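Local structure of cytokinin riboside 5'-monophosphate phosphoribohydrolase (Corynebacterium glutamicum, 5WQ3) at residues C[47-52]-C[151-156]; C[65-70]-C[125-130]; C[84-89]-C[115-120]. The protein belongs to the LOG-like family of the SLOG clan, whose chains have a Rossmann-like fold with a central parallel sheet flanked by helices. All blocks are in the same frame, centred on the assembly; numbering follows the deposited sequence.

Strand 126-131 connects the three contacts. In interaction 1 the start of helix 152-162 meets helix 46-64 near its N-terminus; in interaction 2 Leu125, just before strand 126-131, and Val127 on it meet the loop after helix 46-64; in interaction 3 helix 113-121 meets helix 84-98. Interactions 1 and 2, with centres about 20 Å apart, touch where Arg155 NE lies 2.9 Å from Leu129 O, a probable hydrogen bond. Interactions 2 and 3, centres about 16 Å apart, join through Asn116 ND2, 2.8 Å from Ser126 OG. Interactions 1 and 3 lie on opposite sides of the chain's centre. A 1,2-ethanediol, probably from the crystallisation liquor, sits about 5 Å from the side chain of Phe153.

Interaction 1 of 3, residues C[47-52]-C[151-156]; sequences PWRVLR and YFFARK
Tyr151 reaches with the phenol end of its ring between Arg49 and Arg52, which stand one turn apart on helix 46-64. A chi1 of -67° carries the ring from the N-cap of helix 152-162 to the backbone of the other helix. Arg52 meets it at the ring edge, where Arg52 CB lies 3.6 Å from Tyr151 OH; farther along the bent arginine chain, Arg52 CD is 3.7 Å from the same oxygen. The two side chains run roughly perpendicular, their planar groups 73° apart. Arg49 is modelled in two conformations, and its approach, which belongs to one of them, is tentative: the guanidinium turns an edge to the tyrosine, with Arg49 NE 3.5 Å from Tyr151 CE1 and the two planes 24° apart. One face of the Phe153 ring rests against Tyr151 CB, and both aromatic residues also touch Ile53. Glu56 accepts a hydrogen bond from Tyr151 N, tying the helix start to helix 46-64. Across the two segments themselves, the contact is van der Waals in character: the arginine chains flank the phenol end of a buried tyrosine, Arg52 by its CB and CD and Arg49, in the conformer described, by NE.

Interaction 2 of 3, residues C[65-70]-C[125-130]; sequences HEMPKA and LSVGLG
The loop linking helix 46-64 to strand 70-74 of the Rossmann-like core packs here against Leu125, just before strand 126-131, and Val127 on it, through four apolar side chains. Met67 makes contacts with both of these residues. A chi1 of -83° swings its chain to the side of its own nitrogen, and further bends at chi2 and chi3 bring the thioether and its methyl over the strand. Met67 CE lies 3.7 Å from Val127 CG2, and Met67 SD is 4.1 Å from that same methyl; the methionine and valine chains run antiparallel alongside one another. The sulfur also meets the leucine, with Met67 SD 4.0 Å from Leu125 CD2. This methyl is shared: Pro68 presents its ring carbons to it, Pro68 CG and Leu125 CD2 being 3.9 Å apart, and the proline and leucine side chains cross at about a right angle. A single leucine branch thus bridges two consecutive loop residues, while the valine engages the methionine alone. Between strands 70-74 and 126-131 in the sheet runs strand 102-105, so the contact spans a neighbouring strand: Met67 rests on Ala102 and Val104, and Leu125 also touches Ala102. Farther along strand 126-131, Leu129 packs on Met158 and Phe159 of helix 152-162.

Interaction 3 of 3, residues C[84-89]-C[115-120]; sequences PYYKAG and PNKGAS
Chi1 values of -167° in Tyr86 and 179° in Lys117 send the two longest side chains of this contact out from helices 84-98 and 113-121 until they meet. The lysine stays extended beyond CG, and the phenol comes up against the middle of its chain: Tyr86 OH lies 4.0 Å from Lys117 CD, with the side chains at about a right angle. This is a touch on a methylene group and does not involve the ammonium end. The hydroxyl itself is hydrogen-bonded to Glu113 OE1 at the beginning of helix 113-121, which links the tyrosine to the same helix through a polar interaction. Lys117 in addition touches Val90 on helix 84-98 and Tyr142.

The closest approach involves the backbone. Gly89 and Pro115 bring their CA atoms within 4.8 Å, and Gly89 O lies 3.2 Å from Pro115 CA. The angle at the hydrogen, 132°, makes this a bent CA-H...O contact. Pro115 CB stands 3.6 Å from that carbonyl oxygen as well, and Pro115 CD is 4.0 Å from it, so the oxygen lies against one side of the proline ring. The absence of a side chain on Gly89 is consistent with the close approach of the two helices, which is tight at this point. Pro115 also packs on Val103 and Thr105 of strand 102-105, joining the helix pair to the sheet. Chemically, then, the buried interface combines a weak, bent C-H...O interaction with dispersion contacts, while the hydrogen bond between Tyr86 and Glu113 is the conventional polar interaction, lying just outside the paired segments.

Interaction 1 of 3, residues C[47-52]-C[151-156]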
loop_
_atom_site.group_PDB
_atom_site.type_symbol
_atom_site.label_atom_id
_atom_site.label_comp_id
_atom_site.label_asym_id
_atom_site.label_seq_id
_atom_site.Cartn_x
_atom_site.Cartn_y
_atom_site.Cartn_z
ATOM N N PRO C 47 11.227 54.295 18.255
ATOM C CA PRO C 47 10.169 55.248 18.672
ATOM C C PRO C 47 9.124 54.594 19.503
ATOM O O PRO C 47 8.772 55.075 20.581
ATOM C CB PRO C 47 9.585 55.750 17.350
ATOM C CG PRO C 47 10.742 55.663 16.406
ATOM C CD PRO C 47 11.424 54.334 16.806
ATOM N N TRP C 48 8.712 53.419 19.048
ATOM C CA TRP C 48 7.778 52.614 19.806
ATOM C C TRP C 48 8.346 52.099 21.104
ATOM O O TRP C 48 7.644 52.007 22.095
ATOM C CB TRP C 48 7.301 51.424 18.977
ATOM C CG TRP C 48 6.108 50.702 19.633
ATOM C CD1 TRP C 48 6.103 49.464 20.135
ATOM C CD2 TRP C 48 4.781 51.229 19.834
ATOM N NE1 TRP C 48 4.824 49.147 20.627
ATOM C CE2 TRP C 48 4.022 50.242 20.469
ATOM C CE3 TRP C 48 4.171 52.470 19.546
ATOM C CZ2 TRP C 48 2.700 50.424 20.819
ATOM C CZ3 TRP C 48 2.843 52.625 19.840
ATOM C CH2 TRP C 48 2.112 51.608 20.484
ATOM N N ARG C 49 9.609 51.725 21.098
ATOM C CA ARG C 49 10.243 51.294 22.342
ATOM C C ARG C 49 10.195 52.379 23.450
ATOM O O ARG C 49 9.918 52.090 24.606
ATOM C CB ARG C 49 11.691 50.957 22.070
ATOM C CG ARG C 49 12.475 50.708 23.327
ATOM C CD ARG C 49 13.220 49.428 23.110
ATOM N NE ARG C 49 13.865 48.963 24.307
ATOM C CZ ARG C 49 15.172 48.851 24.388
ATOM N NH1 ARG C 49 15.876 49.215 23.349
ATOM N NH2 ARG C 49 15.748 48.423 25.523
ATOM N N VAL C 50 10.498 53.612 23.070
ATOM C CA VAL C 50 10.442 54.757 24.015
ATOM C C VAL C 50 9.008 54.967 24.551
ATOM O O VAL C 50 8.791 55.165 25.769
ATOM C CB VAL C 50 11.061 55.988 23.305
ATOM C CG1 VAL C 50 10.598 57.281 23.875
ATOM C CG2 VAL C 50 12.613 55.851 23.341
ATOM N N LEU C 51 8.009 54.885 23.664
ATOM C CA LEU C 51 6.612 54.959 24.114
ATOM C C LEU C 51 6.268 53.821 25.078
ATOM O O LEU C 51 5.598 54.021 26.104
ATOM C CB LEU C 51 5.674 54.982 22.930
ATOM C CG LEU C 51 5.758 56.229 22.028
ATOM C CD1 LEU C 51 4.793 56.126 20.866
ATOM C CD2 LEU C 51 5.421 57.463 22.839
ATOM N N ARG C 52 6.709 52.618 24.749
ATOM C CA ARG C 52 6.442 51.458 25.585
ATOM C C ARG C 52 7.109 51.613 26.937
ATOM O O ARG C 52 6.499 51.346 27.983
ATOM C CB ARG C 52 6.963 50.194 24.972
ATOM C CG ARG C 52 6.143 49.654 23.875
ATOM C CD ARG C 52 6.520 48.210 23.634
ATOM N NE ARG C 52 6.123 47.303 24.702
ATOM C CZ ARG C 52 6.179 45.959 24.576
ATOM N NH1 ARG C 52 5.775 45.155 25.550
ATOM N NH2 ARG C 52 6.606 45.407 23.435
ATOM N N TYR C 151 10.238 45.492 30.725
ATOM C CA TYR C 151 11.544 46.079 30.809
ATOM C C TYR C 151 12.091 45.873 32.211
ATOM O O TYR C 151 11.571 46.424 33.181
ATOM C CB TYR C 151 11.431 47.559 30.483
ATOM C CG TYR C 151 11.052 47.734 29.027
ATOM C CD1 TYR C 151 11.965 47.448 27.994
ATOM C CD2 TYR C 151 9.794 48.165 28.677
ATOM C CE1 TYR C 151 11.614 47.631 26.656
ATOM C CE2 TYR C 151 9.437 48.296 27.338
ATOM C CZ TYR C 151 10.344 48.042 26.347
ATOM O OH TYR C 151 9.931 48.207 25.029
ATOM N N PHE C 152 13.139 45.067 32.318
ATOM C CA PHE C 152 13.838 44.785 33.578
ATOM C C PHE C 152 14.138 46.069 34.351
ATOM O O PHE C 152 13.928 46.159 35.550
ATOM C CB PHE C 152 15.122 44.049 33.186
ATOM C CG PHE C 152 15.645 43.120 34.200
ATOM C CD1 PHE C 152 15.013 41.906 34.441
ATOM C CD2 PHE C 152 16.835 43.416 34.889
ATOM C CE1 PHE C 152 15.508 41.027 35.407
ATOM C CE2 PHE C 152 17.354 42.527 35.835
ATOM C CZ PHE C 152 16.687 41.339 36.099
ATOM N N PHE C 153 14.533 47.119 33.648
ATOM C CA PHE C 153 14.937 48.348 34.306
ATOM C C PHE C 153 13.791 49.124 34.914
ATOM O O PHE C 153 13.972 49.748 35.943
ATOM C CB PHE C 153 15.798 49.255 33.415
ATOM C CG PHE C 153 15.210 49.537 32.070
ATOM C CD1 PHE C 153 15.441 48.657 31.000
ATOM C CD2 PHE C 153 14.419 50.644 31.855
ATOM C CE1 PHE C 153 14.913 48.908 29.755
ATOM C CE2 PHE C 153 13.867 50.894 30.618
ATOM C CZ PHE C 153 14.124 50.034 29.559
ATOM N N ALA C 154 12.607 49.071 34.303
ATOM C CA ALA C 154 11.444 49.632 34.946
ATOM C C ALA C 154 11.022 48.891 36.175
ATOM O O ALA C 154 10.648 49.490 37.187
ATOM C CB ALA C 154 10.283 49.684 34.011
ATOM N N ARG C 155 10.970 47.591 36.059
ATOM C CA ARG C 155 10.620 46.792 37.188
ATOM C C ARG C 155 11.569 47.076 38.391
ATOM O O ARG C 155 11.087 47.210 39.524
ATOM C CB ARG C 155 10.697 45.368 36.809
ATOM C CG ARG C 155 10.228 44.472 37.868
ATOM C CD ARG C 155 11.161 43.313 37.745
ATOM N NE ARG C 155 10.534 42.107 38.129
ATOM C CZ ARG C 155 11.183 40.982 38.227
ATOM N NH1 ARG C 155 12.471 40.918 37.971
ATOM N NH2 ARG C 155 10.543 39.948 38.619
ATOM N N LYS C 156 12.879 47.181 38.151
ATOM C CA LYS C 156 13.860 47.392 39.251
ATOM C C LYS C 156 13.681 48.757 39.912
ATOM O O LYS C 156 13.885 48.892 41.110
ATOM C CB LYS C 156 15.312 47.243 38.763
ATOM C CG LYS C 156 15.845 45.827 38.481
ATOM C CD LYS C 156 17.170 45.955 37.681
ATOM C CE LYS C 156 18.244 44.941 38.082
ATOM N NZ LYS C 156 19.622 45.333 37.614
#

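Interaction 2 of 3, residues C[65-70]-C[125-130]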
loop_
_atom_site.group_PDB
_atom_site.type_symbol
_atom_site.label_atom_id
_atom_site.label_comp_id
_atom_site.label_asym_id
_atom_site.label_seq_id
_atom_site.Cartn_x
_atom_site.Cartn_y
_atom_site.Cartn_z
ATOM N N HIS C 65 1.458 54.127 43.470
ATOM C CA HIS C 65 1.612 55.437 44.099
ATOM C C HIS C 65 1.128 55.393 45.544
ATOM O O HIS C 65 1.738 55.971 46.443
ATOM C CB HIS C 65 0.769 56.509 43.383
ATOM C CG HIS C 65 0.876 57.832 44.027
ATOM N ND1 HIS C 65 2.075 58.518 44.114
ATOM C CD2 HIS C 65 -0.042 58.582 44.684
ATOM C CE1 HIS C 65 1.889 59.647 44.780
ATOM N NE2 HIS C 65 0.614 59.709 45.138
ATOM N N GLU C 66 0.016 54.747 45.757
ATOM C CA GLU C 66 -0.590 54.745 47.076
ATOM C C GLU C 66 -0.076 53.693 48.051
ATOM O O GLU C 66 -0.611 53.539 49.151
ATOM C CB GLU C 66 -2.088 54.618 46.920
ATOM C CG GLU C 66 -2.627 55.766 46.043
ATOM C CD GLU C 66 -4.114 55.966 46.178
ATOM O OE1 GLU C 66 -4.792 55.102 46.808
ATOM O OE2 GLU C 66 -4.591 57.004 45.651
ATOM N N MET C 67 0.948 52.969 47.678
ATOM C CA MET C 67 1.409 51.815 48.501
ATOM C C MET C 67 1.628 52.216 49.956
ATOM O O MET C 67 2.172 53.263 50.261
ATOM C CB MET C 67 2.717 51.226 47.962
ATOM C CG MET C 67 2.628 50.248 46.832
ATOM S SD MET C 67 1.967 48.606 47.265
ATOM C CE MET C 67 3.185 47.847 48.304
ATOM N N PRO C 68 1.201 51.366 50.867
ATOM C CA PRO C 68 1.606 51.512 52.250
ATOM C C PRO C 68 3.080 51.076 52.441
ATOM O O PRO C 68 3.711 50.589 51.527
ATOM C CB PRO C 68 0.708 50.482 52.960
ATOM C CG PRO C 68 0.548 49.391 51.928
ATOM C CD PRO C 68 0.428 50.131 50.629
ATOM N N LYS C 69 3.604 51.226 53.644
ATOM C CA LYS C 69 4.977 50.800 53.891
ATOM C C LYS C 69 5.183 49.317 53.476
ATOM O O LYS C 69 4.274 48.491 53.588
ATOM C CB LYS C 69 5.368 51.102 55.334
ATOM C CG LYS C 69 4.762 50.119 56.316
ATOM C CD LYS C 69 5.362 50.464 57.690
ATOM C CE LYS C 69 4.559 49.835 58.786
ATOM N NZ LYS C 69 5.058 50.428 60.037
ATOM N N ALA C 70 6.371 48.996 52.960
ATOM C CA ALA C 70 6.614 47.759 52.242
ATOM C C ALA C 70 8.051 47.320 52.306
ATOM O O ALA C 70 8.946 48.173 52.397
ATOM C CB ALA C 70 6.159 47.895 50.787
ATOM N N LEU C 125 -1.022 42.677 52.577
ATOM C CA LEU C 125 -0.912 43.030 51.153
ATOM C C LEU C 125 0.297 42.333 50.518
ATOM O O LEU C 125 1.455 42.617 50.891
ATOM C CB LEU C 125 -0.739 44.527 50.978
ATOM C CG LEU C 125 -0.686 45.043 49.537
ATOM C CD1 LEU C 125 -1.871 44.611 48.698
ATOM C CD2 LEU C 125 -0.606 46.547 49.591
ATOM N N SER C 126 -0.003 41.448 49.564
ATOM C CA SER C 126 0.993 40.742 48.806
ATOM C C SER C 126 1.084 41.235 47.361
ATOM O O SER C 126 0.128 41.147 46.567
ATOM C CB SER C 126 0.659 39.279 48.802
ATOM O OG SER C 126 1.383 38.636 47.796
ATOM N N VAL C 127 2.257 41.704 47.012
ATOM C CA VAL C 127 2.481 42.391 45.726
ATOM C C VAL C 127 3.476 41.585 44.935
ATOM O O VAL C 127 4.433 41.090 45.507
ATOM C CB VAL C 127 3.069 43.803 45.911
ATOM C CG1 VAL C 127 3.177 44.530 44.572
ATOM C CG2 VAL C 127 2.264 44.580 46.929
ATOM N N GLY C 128 3.234 41.511 43.623
ATOM C CA GLY C 128 4.107 40.825 42.653
ATOM C C GLY C 128 4.344 41.689 41.426
ATOM O O GLY C 128 3.383 42.086 40.677
ATOM N N LEU C 129 5.609 41.984 41.177
ATOM C CA LEU C 129 5.976 42.827 40.029
ATOM C C LEU C 129 6.766 41.913 39.148
ATOM O O LEU C 129 7.945 41.687 39.379
ATOM C CB LEU C 129 6.782 44.033 40.433
ATOM C CG LEU C 129 6.315 44.882 41.639
ATOM C CD1 LEU C 129 7.237 46.072 41.835
ATOM C CD2 LEU C 129 4.887 45.384 41.519
ATOM N N GLY C 130 6.065 41.307 38.182
ATOM C CA GLY C 130 6.675 40.323 37.336
ATOM C C GLY C 130 7.476 40.877 36.188
ATOM O O GLY C 130 7.279 42.027 35.731
#

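Interaction 3 of 3, residues C[84-89]-C[115-120]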
loop_
_atom_site.group_PDB
_atom_site.type_symbol
_atom_site.label_atom_id
_atom_site.label_comp_id
_atom_site.label_asym_id
_atom_site.label_seq_id
_atom_site.Cartn_x
_atom_site.Cartn_y
_atom_site.Cartn_z
ATOM N N PRO C 84 13.588 23.710 53.141
ATOM C CA PRO C 84 13.529 24.636 54.318
ATOM C C PRO C 84 13.476 26.145 53.977
ATOM O O PRO C 84 12.709 26.849 54.590
ATOM C CB PRO C 84 14.806 24.342 55.116
ATOM C CG PRO C 84 15.333 23.056 54.567
ATOM C CD PRO C 84 14.736 22.785 53.215
ATOM N N TYR C 85 14.283 26.625 53.034
ATOM C CA TYR C 85 14.193 27.999 52.579
ATOM C C TYR C 85 12.818 28.440 52.194
ATOM O O TYR C 85 12.445 29.586 52.479
ATOM C CB TYR C 85 15.048 28.227 51.364
ATOM C CG TYR C 85 16.488 27.930 51.504
ATOM C CD1 TYR C 85 17.102 27.750 52.746
ATOM C CD2 TYR C 85 17.269 27.826 50.371
ATOM C CE1 TYR C 85 18.464 27.494 52.833
ATOM C CE2 TYR C 85 18.627 27.603 50.455
ATOM C CZ TYR C 85 19.207 27.389 51.662
ATOM O OH TYR C 85 20.561 27.150 51.669
ATOM N N TYR C 86 12.071 27.590 51.489
ATOM C CA TYR C 86 10.687 27.889 51.128
ATOM C C TYR C 86 9.877 28.128 52.412
ATOM O O TYR C 86 9.110 29.095 52.531
ATOM C CB TYR C 86 10.037 26.804 50.258
ATOM C CG TYR C 86 8.715 27.211 49.616
ATOM C CD1 TYR C 86 7.551 27.273 50.354
ATOM C CD2 TYR C 86 8.640 27.584 48.283
ATOM C CE1 TYR C 86 6.329 27.643 49.772
ATOM C CE2 TYR C 86 7.414 27.986 47.697
ATOM C CZ TYR C 86 6.268 28.020 48.459
ATOM O OH TYR C 86 5.034 28.414 47.919
ATOM N N LYS C 87 10.057 27.249 53.384
ATOM C CA LYS C 87 9.257 27.368 54.607
ATOM C C LYS C 87 9.606 28.671 55.391
ATOM O O LYS C 87 8.710 29.381 55.924
ATOM C CB LYS C 87 9.445 26.138 55.480
ATOM C CG LYS C 87 8.651 26.149 56.777
ATOM C CD LYS C 87 8.954 24.866 57.574
ATOM C CE LYS C 87 8.776 25.021 59.084
ATOM N NZ LYS C 87 7.405 24.614 59.476
ATOM N N ALA C 88 10.897 28.957 55.438
ATOM C CA ALA C 88 11.398 30.215 55.957
ATOM C C ALA C 88 10.766 31.432 55.217
ATOM O O ALA C 88 10.238 32.362 55.841
ATOM C CB ALA C 88 12.928 30.231 55.868
ATOM N N GLY C 89 10.770 31.388 53.897
ATOM C CA GLY C 89 10.119 32.473 53.109
ATOM C C GLY C 89 8.662 32.693 53.474
ATOM O O GLY C 89 8.228 33.826 53.541
ATOM N N PRO C 115 7.145 34.148 50.111
ATOM C CA PRO C 115 6.747 35.217 51.020
ATOM C C PRO C 115 5.436 35.775 50.565
ATOM O O PRO C 115 4.747 36.360 51.393
ATOM C CB PRO C 115 7.909 36.267 50.907
ATOM C CG PRO C 115 8.800 35.765 49.834
ATOM C CD PRO C 115 8.494 34.336 49.543
ATOM N N ASN C 116 5.049 35.578 49.299
ATOM C CA ASN C 116 3.721 36.112 48.842
ATOM C C ASN C 116 2.627 35.247 49.546
ATOM O O ASN C 116 1.623 35.731 50.057
ATOM C CB ASN C 116 3.516 36.018 47.327
ATOM C CG ASN C 116 4.238 37.078 46.530
ATOM O OD1 ASN C 116 4.973 36.753 45.599
ATOM N ND2 ASN C 116 3.999 38.339 46.833
ATOM N N LYS C 117 2.850 33.954 49.558
ATOM C CA LYS C 117 1.979 33.026 50.257
ATOM C C LYS C 117 1.832 33.430 51.724
ATOM O O LYS C 117 0.727 33.641 52.186
ATOM C CB LYS C 117 2.542 31.610 50.162
ATOM C CG LYS C 117 1.687 30.600 50.887
ATOM C CD LYS C 117 2.165 29.177 50.658
ATOM C CE LYS C 117 1.095 28.181 51.106
ATOM N NZ LYS C 117 1.608 26.816 50.828
ATOM N N GLY C 118 2.953 33.494 52.447
ATOM C CA GLY C 118 2.946 33.994 53.827
ATOM C C GLY C 118 2.100 35.217 54.048
ATOM O O GLY C 118 1.213 35.218 54.907
ATOM N N ALA C 119 2.374 36.272 53.283
ATOM C CA ALA C 119 1.669 37.532 53.420
ATOM C C ALA C 119 0.186 37.469 53.090
ATOM O O ALA C 119 -0.644 38.080 53.778
ATOM C CB ALA C 119 2.291 38.554 52.533
ATOM N N SER C 120 -0.136 36.796 51.997
ATOM C CA SER C 120 -1.519 36.737 51.528
ATOM C C SER C 120 -2.356 35.967 52.554
ATOM O O SER C 120 -3.418 36.399 52.967
ATOM C CB SER C 120 -1.607 36.050 50.167
ATOM O OG SER C 120 -2.846 36.414 49.554
#